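Side-chain contacts in hypothetical protein (PDB 4EPS), which is probably a component of the tip of fimbriae, the surface filaments that mediate cell adhesion and biofilm formation: residues K127-A130 / K131-M135; M359-S362 / F363-S366; K450-T453 / K454-K457; T462-I465 / S466-Y469. All coordinates share one frame; numbering follows the deposited sequence. Where two conformers were deposited one is given.

Contact 1: residues K127-A130 / K131-M135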
loop_
_atom_site.group_PDB
_atom_site.type_symbol
_atom_site.label_atom_id
_atom_site.label_comp_id
_atom_site.label_asym_id
_atom_site.label_seq_id
_atom_site.Cartn_x
_atom_site.Cartn_y
_atom_site.Cartn_z
ATOM N N LYS A 127 21.007 33.495 16.678
ATOM C CA LYS A 127 21.494 34.753 17.253
ATOM C C LYS A 127 20.735 35.972 16.735
ATOM O O LYS A 127 20.459 36.865 17.520
ATOM C CB LYS A 127 23.001 34.959 17.006
ATOM C CG LYS A 127 23.861 34.140 17.963
ATOM C CD LYS A 127 25.289 34.674 18.063
ATOM C CE LYS A 127 25.964 34.299 19.368
ATOM N NZ LYS A 127 26.284 32.847 19.457
ATOM N N ALA A 128 20.447 36.041 15.424
ATOM C CA ALA A 128 19.737 37.195 14.847
ATOM C C ALA A 128 18.303 37.285 15.419
ATOM O O ALA A 128 17.789 38.374 15.629
ATOM C CB ALA A 128 19.696 37.077 13.336
ATOM N N TYR A 129 17.687 36.133 15.698
ATOM C CA TYR A 129 16.341 36.084 16.267
ATOM C C TYR A 129 16.377 36.467 17.761
ATOM O O TYR A 129 15.618 37.351 18.197
ATOM C CB TYR A 129 15.787 34.669 16.082
ATOM C CG TYR A 129 14.383 34.465 16.618
ATOM C CD1 TYR A 129 14.164 34.195 17.968
ATOM C CD2 TYR A 129 13.278 34.516 15.772
ATOM C CE1 TYR A 129 12.878 33.994 18.465
ATOM C CE2 TYR A 129 11.990 34.285 16.253
ATOM C CZ TYR A 129 11.794 34.040 17.601
ATOM O OH TYR A 129 10.541 33.762 18.084
ATOM N N ALA A 130 17.246 35.779 18.548
ATOM C CA ALA A 130 17.359 35.954 20.004
ATOM C C ALA A 130 17.645 37.378 20.408
ATOM O O ALA A 130 17.030 37.847 21.371
ATOM C CB ALA A 130 18.435 35.020 20.572
ATOM N N LYS A 131 18.555 38.089 19.677
ATOM C CA LYS A 131 18.905 39.472 20.037
ATOM C C LYS A 131 17.709 40.430 19.874
ATOM O O LYS A 131 17.747 41.517 20.427
ATOM C CB LYS A 131 20.110 39.992 19.223
ATOM C CG LYS A 131 19.803 40.232 17.738
ATOM C CD LYS A 131 21.018 40.675 16.945
ATOM C CE LYS A 131 20.658 40.873 15.490
ATOM N NZ LYS A 131 21.867 41.056 14.639
ATOM N N GLN A 132 16.657 40.029 19.131
ATOM C CA GLN A 132 15.482 40.876 18.906
ATOM C C GLN A 132 14.240 40.467 19.714
ATOM O O GLN A 132 13.218 41.169 19.668
ATOM C CB GLN A 132 15.155 40.816 17.398
ATOM C CG GLN A 132 16.348 41.273 16.533
ATOM C CD GLN A 132 15.918 41.677 15.164
ATOM O OE1 GLN A 132 15.306 42.721 14.980
ATOM N NE2 GLN A 132 16.296 40.908 14.173
ATOM N N ASP A 133 14.333 39.338 20.436
ATOM C CA ASP A 133 13.218 38.765 21.186
ATOM C C ASP A 133 13.126 39.395 22.573
ATOM O O ASP A 133 13.512 38.797 23.580
ATOM C CB ASP A 133 13.350 37.232 21.256
ATOM C CG ASP A 133 12.071 36.537 21.709
ATOM O OD1 ASP A 133 11.027 37.235 21.862
ATOM O OD2 ASP A 133 12.097 35.293 21.870
ATOM N N LEU A 134 12.582 40.612 22.621
ATOM C CA LEU A 134 12.477 41.359 23.872
ATOM C C LEU A 134 11.476 40.707 24.847
ATOM O O LEU A 134 10.327 40.425 24.492
ATOM C CB LEU A 134 12.077 42.823 23.576
ATOM C CG LEU A 134 11.825 43.716 24.806
ATOM C CD1 LEU A 134 13.116 43.954 25.609
ATOM C CD2 LEU A 134 11.252 45.082 24.382
HETATM N N MSE A 135 11.945 40.485 26.088
HETATM C CA MSE A 135 11.157 39.891 27.176
HETATM C C MSE A 135 11.338 40.685 28.433
HETATM O O MSE A 135 12.465 41.073 28.751
HETATM C CB MSE A 135 11.591 38.445 27.453
HETATM C CG MSE A 135 11.328 37.491 26.333
HETATM SE SE MSE A 135 12.029 35.784 26.941
HETATM C CE MSE A 135 13.118 35.415 25.425
HETATM O O HOH W 1 10.383 33.557 20.708
#
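Tyr129 and Asp133 meet by packing and through a water. Their side chains lie side by side and point the same way, with ring and carboxylate planes 74° apart, and Tyr129 CE1 is 3.7 Å from Asp133 OD2. Both first torsions place CG opposite the backbone N (-180° for Tyr129, -166° for Asp133), and the two side chains run alongside each other to polar ends that water 1 bridges. This water sits in the plane of the ring at its edge, 2.6 Å from Tyr129 OH, and donates to Asp133 OD2 at 2.7 Å. A phenol suits the place because it combines a flat packing surface with a polar tip; the ring also touches Leu161. The other carboxylate oxygen, Asp133 OD1, is hydrogen-bonded to His157 ND1.

The chain here is leaving helix 126-130 for strand 135-145, and a type I beta turn from Ala130 to Asp133 ends the helix. Its closing bond runs 3.2 Å from Asp133 N to Ala130 O. An inverse gamma turn centred on Asp133 then swings the backbone toward the strand.

Side-chain to backbone bonding falls to Gln132. Its NE2 reaches Ala128 O at 3.3 Å, from above the carbonyl plane but with the acceptor in the plane of the amide, while OE1 accepts from Thr120 N. An amide suits this buried position because it donates and accepts at once.

Contact 2: residues M359-S362 / F363-S366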
loop_
_atom_site.group_PDB
_atom_site.type_symbol
_atom_site.label_atom_id
_atom_site.label_comp_id
_atom_site.label_asym_id
_atom_site.label_seq_id
_atom_site.Cartn_x
_atom_site.Cartn_y
_atom_site.Cartn_z
HETATM N N MSE A 359 46.315 6.670 1.417
HETATM C CA MSE A 359 46.993 5.696 2.284
HETATM C C MSE A 359 48.075 6.343 3.184
HETATM O O MSE A 359 48.465 5.726 4.176
HETATM C CB MSE A 359 47.594 4.550 1.464
HETATM C CG MSE A 359 46.530 3.700 0.748
HETATM SE SE MSE A 359 45.185 2.968 1.968
HETATM C CE MSE A 359 46.190 1.448 2.597
ATOM N N THR A 360 48.511 7.581 2.874
ATOM C CA THR A 360 49.489 8.327 3.696
ATOM C C THR A 360 48.791 9.229 4.745
ATOM O O THR A 360 49.489 9.902 5.505
ATOM C CB THR A 360 50.405 9.221 2.821
ATOM O OG1 THR A 360 49.662 10.346 2.324
ATOM C CG2 THR A 360 51.090 8.475 1.708
ATOM N N THR A 361 47.431 9.282 4.761
ATOM C CA THR A 361 46.665 10.173 5.649
ATOM C C THR A 361 46.171 9.502 6.937
ATOM O O THR A 361 46.296 8.298 7.102
ATOM C CB THR A 361 45.444 10.772 4.908
ATOM O OG1 THR A 361 44.429 9.767 4.744
ATOM C CG2 THR A 361 45.810 11.428 3.582
ATOM N N SER A 362 45.556 10.301 7.820
ATOM C CA SER A 362 44.925 9.870 9.074
ATOM C C SER A 362 43.444 9.437 8.854
ATOM O O SER A 362 42.739 9.151 9.831
ATOM C CB SER A 362 44.971 11.017 10.088
ATOM O OG SER A 362 44.151 12.098 9.665
ATOM N N PHE A 363 42.971 9.414 7.582
ATOM C CA PHE A 363 41.566 9.105 7.248
ATOM C C PHE A 363 41.311 7.644 6.855
ATOM O O PHE A 363 40.166 7.309 6.537
ATOM C CB PHE A 363 41.082 9.989 6.072
ATOM C CG PHE A 363 41.372 11.471 6.104
ATOM C CD1 PHE A 363 40.884 12.272 7.130
ATOM C CD2 PHE A 363 42.044 12.085 5.053
ATOM C CE1 PHE A 363 41.136 13.648 7.146
ATOM C CE2 PHE A 363 42.295 13.460 5.065
ATOM C CZ PHE A 363 41.837 14.233 6.111
ATOM N N THR A 364 42.340 6.781 6.876
ATOM C CA THR A 364 42.241 5.395 6.398
ATOM C C THR A 364 41.318 4.486 7.218
ATOM O O THR A 364 40.936 3.426 6.717
ATOM C CB THR A 364 43.627 4.750 6.276
ATOM O OG1 THR A 364 44.265 4.737 7.559
ATOM C CG2 THR A 364 44.498 5.443 5.249
ATOM N N SER A 365 40.958 4.870 8.444
ATOM C CA SER A 365 40.083 4.059 9.296
ATOM C C SER A 365 38.617 4.499 9.207
ATOM O O SER A 365 37.717 3.717 9.541
ATOM C CB SER A 365 40.552 4.133 10.749
ATOM O OG SER A 365 40.504 5.467 11.227
ATOM N N SER A 366 38.377 5.748 8.775
ATOM C CA SER A 366 37.040 6.336 8.725
ATOM C C SER A 366 36.447 6.400 7.307
ATOM O O SER A 366 35.266 6.747 7.157
ATOM C CB SER A 366 37.054 7.734 9.345
ATOM O OG SER A 366 38.154 8.498 8.879
#
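Thr361 and Phe363 form the tight part of this contact. The hydroxyl oxygen Thr361 OG1 accepts a nearly straight bond from Phe363 N, 3.2 Å long with an N-H...O angle of 160°, and it also lies 3.3 Å from the ring atom Phe363 CD2, oblique to the ring. Its reach depends on a first torsion of 74°, which tucks OG1 between the backbone N and the carbonyl carbon and so directs it along the following chain. The same hydroxyl is hydrogen-bonded to Phe358 O, so that one oxygen ties the last turn of helix 354-359 to the loop beyond it. Threonine suits the place, since its CB adds a hydrocarbon contact of 3.6 Å to Phe363 CD2. The ring itself packs on Trp357 and Phe358 of the helix.

Toward solvent the packing is looser. Ser362 OG lies over one face of the Phe363 ring but comes no nearer than 4.1 Å to Phe363 CD1. The Thr364 side chain crosses that of selenomethionine Met359 at about a right angle, with Thr364 CG2 4.2 Å from Met359 SE. The methyl lies 3.9 Å from Met359 CA, a light apolar touch between a beta-branched residue and a flexible, exposed chain.

A threonine side-chain oxygen accepting from the backbone N two residues later is the mark of an ST turn, used here just after a helix.

Contact 3: residues K450-T453 / K454-K457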
loop_
_atom_site.group_PDB
_atom_site.type_symbol
_atom_site.label_atom_id
_atom_site.label_comp_id
_atom_site.label_asym_id
_atom_site.label_seq_id
_atom_site.Cartn_x
_atom_site.Cartn_y
_atom_site.Cartn_z
ATOM N N LYS A 450 13.434 -0.131 -17.983
ATOM C CA LYS A 450 12.980 0.549 -16.753
ATOM C C LYS A 450 13.458 1.995 -16.639
ATOM O O LYS A 450 12.766 2.797 -16.022
ATOM C CB LYS A 450 13.427 -0.226 -15.497
ATOM C CG LYS A 450 12.703 -1.563 -15.355
ATOM C CD LYS A 450 12.970 -2.240 -14.008
ATOM C CE LYS A 450 12.130 -3.496 -13.905
ATOM N NZ LYS A 450 12.619 -4.424 -12.844
ATOM N N LEU A 451 14.642 2.328 -17.174
ATOM C CA LEU A 451 15.152 3.685 -17.031
ATOM C C LEU A 451 14.890 4.555 -18.266
ATOM O O LEU A 451 14.314 5.628 -18.119
ATOM C CB LEU A 451 16.657 3.670 -16.687
ATOM C CG LEU A 451 17.070 2.853 -15.415
ATOM C CD1 LEU A 451 18.599 2.906 -15.215
ATOM C CD2 LEU A 451 16.374 3.396 -14.139
ATOM N N ASN A 452 15.310 4.122 -19.463
ATOM C CA ASN A 452 15.170 4.979 -20.670
ATOM C C ASN A 452 13.713 5.289 -21.006
ATOM O O ASN A 452 13.422 6.391 -21.454
ATOM C CB ASN A 452 15.875 4.323 -21.874
ATOM C CG ASN A 452 17.367 4.562 -21.813
ATOM O OD1 ASN A 452 17.855 5.385 -21.028
ATOM N ND2 ASN A 452 18.120 3.912 -22.674
ATOM N N THR A 453 12.805 4.346 -20.737
ATOM C CA THR A 453 11.357 4.577 -20.971
ATOM C C THR A 453 10.794 5.711 -20.084
ATOM O O THR A 453 9.755 6.303 -20.419
ATOM C CB THR A 453 10.565 3.287 -20.744
ATOM O OG1 THR A 453 10.842 2.802 -19.424
ATOM C CG2 THR A 453 10.868 2.219 -21.828
ATOM N N LYS A 454 11.478 6.023 -18.966
ATOM C CA LYS A 454 11.061 7.127 -18.079
ATOM C C LYS A 454 11.789 8.396 -18.459
ATOM O O LYS A 454 11.183 9.457 -18.556
ATOM C CB LYS A 454 11.339 6.813 -16.581
ATOM C CG LYS A 454 10.917 5.430 -16.143
ATOM C CD LYS A 454 9.398 5.167 -16.278
ATOM C CE LYS A 454 9.071 3.792 -15.732
ATOM N NZ LYS A 454 9.769 2.709 -16.486
ATOM N N LEU A 455 13.106 8.285 -18.683
ATOM C CA LEU A 455 13.903 9.450 -19.055
ATOM C C LEU A 455 13.306 10.193 -20.256
ATOM O O LEU A 455 13.221 11.416 -20.228
ATOM C CB LEU A 455 15.346 9.038 -19.375
ATOM C CG LEU A 455 16.193 8.591 -18.197
ATOM C CD1 LEU A 455 17.582 8.084 -18.687
ATOM C CD2 LEU A 455 16.410 9.743 -17.214
ATOM N N ILE A 456 12.877 9.460 -21.280
ATOM C CA ILE A 456 12.343 10.070 -22.516
ATOM C C ILE A 456 11.032 10.867 -22.273
ATOM O O ILE A 456 10.685 11.711 -23.089
ATOM C CB ILE A 456 12.179 8.981 -23.626
ATOM C CG1 ILE A 456 12.081 9.593 -25.066
ATOM C CG2 ILE A 456 11.032 8.025 -23.353
ATOM C CD1 ILE A 456 13.393 10.296 -25.590
ATOM N N LYS A 457 10.326 10.625 -21.152
ATOM C CA LYS A 457 9.079 11.343 -20.843
ATOM C C LYS A 457 9.338 12.673 -20.145
ATOM O O LYS A 457 8.451 13.523 -20.127
ATOM C CB LYS A 457 8.168 10.472 -19.961
ATOM C CG LYS A 457 7.718 9.197 -20.659
ATOM C CD LYS A 457 6.486 8.612 -19.995
ATOM C CE LYS A 457 6.132 7.274 -20.582
ATOM N NZ LYS A 457 5.163 6.550 -19.714
#
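Lys454 and Thr453 lie side by side and point the same way, so that ammonium and hydroxyl meet: Lys454 NZ donates to Thr453 OG1 at 3.1 Å. Bends at chi2 (-62°) and chi4 (-61°) fold the lysine back over the preceding turn, where NZ also donates to Lys450 O at 3.0 Å, from above the carbonyl plane. Lysine suits this role because its flexible chain can curl and its ammonium can serve several acceptors. Thr453 OG1 is hydrogen-bonded to Ser449 O as well, and Thr453 packs against Asp444 of the second subunit.

Asn452 and Leu455 lie aslant, with Asn452 OD1 3.6 Å from the methyl Leu455 CD1; the same oxygen accepts a hydrogen bond from Met463 N. Leu455 and Leu451 turn their apolar chains to Ile296 of strand 293-300.

Leu451 O accepts two backbone bonds of 3.0 Å, from Leu455 N almost along the C=O axis and from Lys454 N well above the carbonyl plane. Helix 446-458 thus has a pi-type turn at 450-452 and a kink at Lys454, whose N bonds to the third residue back, while its ammonium reaches Lys450 O.

Contact 4: residues T462-I465 / S466-Y469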
loop_
_atom_site.group_PDB
_atom_site.type_symbol
_atom_site.label_atom_id
_atom_site.label_comp_id
_atom_site.label_asym_id
_atom_site.label_seq_id
_atom_site.Cartn_x
_atom_site.Cartn_y
_atom_site.Cartn_z
ATOM N N THR A 462 18.348 10.234 -23.279
ATOM C CA THR A 462 18.248 8.935 -22.624
ATOM C C THR A 462 19.671 8.494 -22.325
ATOM O O THR A 462 20.635 9.187 -22.685
ATOM C CB THR A 462 17.491 7.898 -23.490
ATOM O OG1 THR A 462 18.182 7.735 -24.729
ATOM C CG2 THR A 462 16.001 8.240 -23.699
HETATM N N MSE A 463 19.801 7.364 -21.664
HETATM C CA MSE A 463 21.096 6.788 -21.372
HETATM C C MSE A 463 21.457 5.896 -22.567
HETATM O O MSE A 463 20.827 4.861 -22.763
HETATM C CB MSE A 463 20.982 6.031 -20.048
HETATM C CG MSE A 463 22.282 5.736 -19.445
HETATM SE SE MSE A 463 21.996 4.854 -17.741
HETATM C CE MSE A 463 23.883 4.539 -17.487
ATOM N N ASP A 464 22.392 6.346 -23.430
ATOM C CA ASP A 464 22.786 5.560 -24.609
ATOM C C ASP A 464 23.517 4.291 -24.133
ATOM O O ASP A 464 24.552 4.372 -23.455
ATOM C CB ASP A 464 23.634 6.416 -25.558
ATOM C CG ASP A 464 24.152 5.758 -26.836
ATOM O OD1 ASP A 464 23.839 4.566 -27.071
ATOM O OD2 ASP A 464 24.890 6.433 -27.589
ATOM N N ILE A 465 22.942 3.121 -24.461
ATOM C CA ILE A 465 23.491 1.811 -24.071
ATOM C C ILE A 465 24.898 1.577 -24.681
ATOM O O ILE A 465 25.633 0.769 -24.138
ATOM C CB ILE A 465 22.511 0.666 -24.464
ATOM C CG1 ILE A 465 22.796 -0.626 -23.677
ATOM C CG2 ILE A 465 22.441 0.445 -26.018
ATOM C CD1 ILE A 465 21.785 -1.816 -23.892
ATOM N N SER A 466 25.254 2.276 -25.787
ATOM C CA SER A 466 26.550 2.107 -26.463
ATOM C C SER A 466 27.597 3.117 -25.959
ATOM O O SER A 466 28.749 3.077 -26.398
ATOM C CB SER A 466 26.379 2.251 -27.977
ATOM O OG SER A 466 25.929 3.550 -28.322
ATOM N N ALA A 467 27.208 4.032 -25.046
ATOM C CA ALA A 467 28.143 5.029 -24.520
ATOM C C ALA A 467 29.039 4.435 -23.405
ATOM O O ALA A 467 28.802 3.326 -22.921
ATOM C CB ALA A 467 27.379 6.232 -23.982
ATOM N N THR A 468 30.069 5.195 -23.017
ATOM C CA THR A 468 31.023 4.817 -21.976
ATOM C C THR A 468 30.840 5.810 -20.856
ATOM O O THR A 468 30.834 7.005 -21.114
ATOM C CB THR A 468 32.448 4.780 -22.534
ATOM O OG1 THR A 468 32.490 3.779 -23.566
ATOM C CG2 THR A 468 33.475 4.411 -21.445
ATOM N N TYR A 469 30.709 5.325 -19.614
ATOM C CA TYR A 469 30.372 6.196 -18.493
ATOM C C TYR A 469 31.470 6.306 -17.450
ATOM O O TYR A 469 32.035 5.291 -17.041
ATOM C CB TYR A 469 29.068 5.682 -17.817
ATOM C CG TYR A 469 27.882 5.756 -18.752
ATOM C CD1 TYR A 469 27.640 4.749 -19.686
ATOM C CD2 TYR A 469 27.059 6.886 -18.779
ATOM C CE1 TYR A 469 26.578 4.844 -20.599
ATOM C CE2 TYR A 469 26.002 6.990 -19.685
ATOM C CZ TYR A 469 25.769 5.968 -20.596
ATOM O OH TYR A 469 24.725 6.074 -21.500
HETATM O O HOH W 2 28.274 0.810 -23.573
#
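Asp464 O is gripped by two donors that arrive from opposite faces of its carbonyl plane, Tyr469 OH at 2.6 Å and Ala467 N at 3.1 Å. The second of these closes a type I beta turn from Asp464 to Ala467, and the carboxylate adds an Asx turn: Asp464 OD1 accepts from Ser466 N at 3.0 Å, with an N-H...O angle of 162°. In one of its two conformers Ser466 OG also donates to Asp464 OD1, on the syn side and at 2.6 Å. Both serine donors come from the same face of the carboxylate. Aspartate suits the first position of the turn because its short side chain, with CG opposite the backbone N (179°), brings an oxygen round to the next turn amide but one. Serine fits as a small residue that can offer both a backbone and a side-chain donor.

Water 2 lies 2.7 Å from both Ile465 O and Ala467 O, bridging the two carbonyls. This turn carries the chain from helix 446-458 into strand 469-474, and Tyr469, pointing back from the start of that strand, fixes the loop to it.

The tyrosine's face is used too. Selenomethionine Met463, with an extended chain, brings CG to 3.7 Å from Tyr469 CZ and makes a Met-aromatic contact with SE set obliquely to the ring. Its terminal methyl, Met463 CE, makes a CH-pi contact over the ring face, 11° off the normal and 3.9 Å from the centroid of Tyr469.

Contacts 3 and 4 are neighbours, their centres about 13 Å apart, and they touch directly. Asn452 OD1 of contact 3 accepts a probable hydrogen bond of 2.8 Å from Met463 N of contact 4, and Ile456 CD1 packs 3.8 Å from Thr462 CG2, so the helix and the turn following it are held together. Contact 2 stands apart, its centre about 35 Å from that of contact 4. Contact 1, in the fimbrillin-like part of the chain, lies across the chain's centre from contacts 3 and 4, about 51 and 55 Å away between centres. Bound glycerols, probably from the crystallisation liquor, lie near contacts 1, 3 and 4.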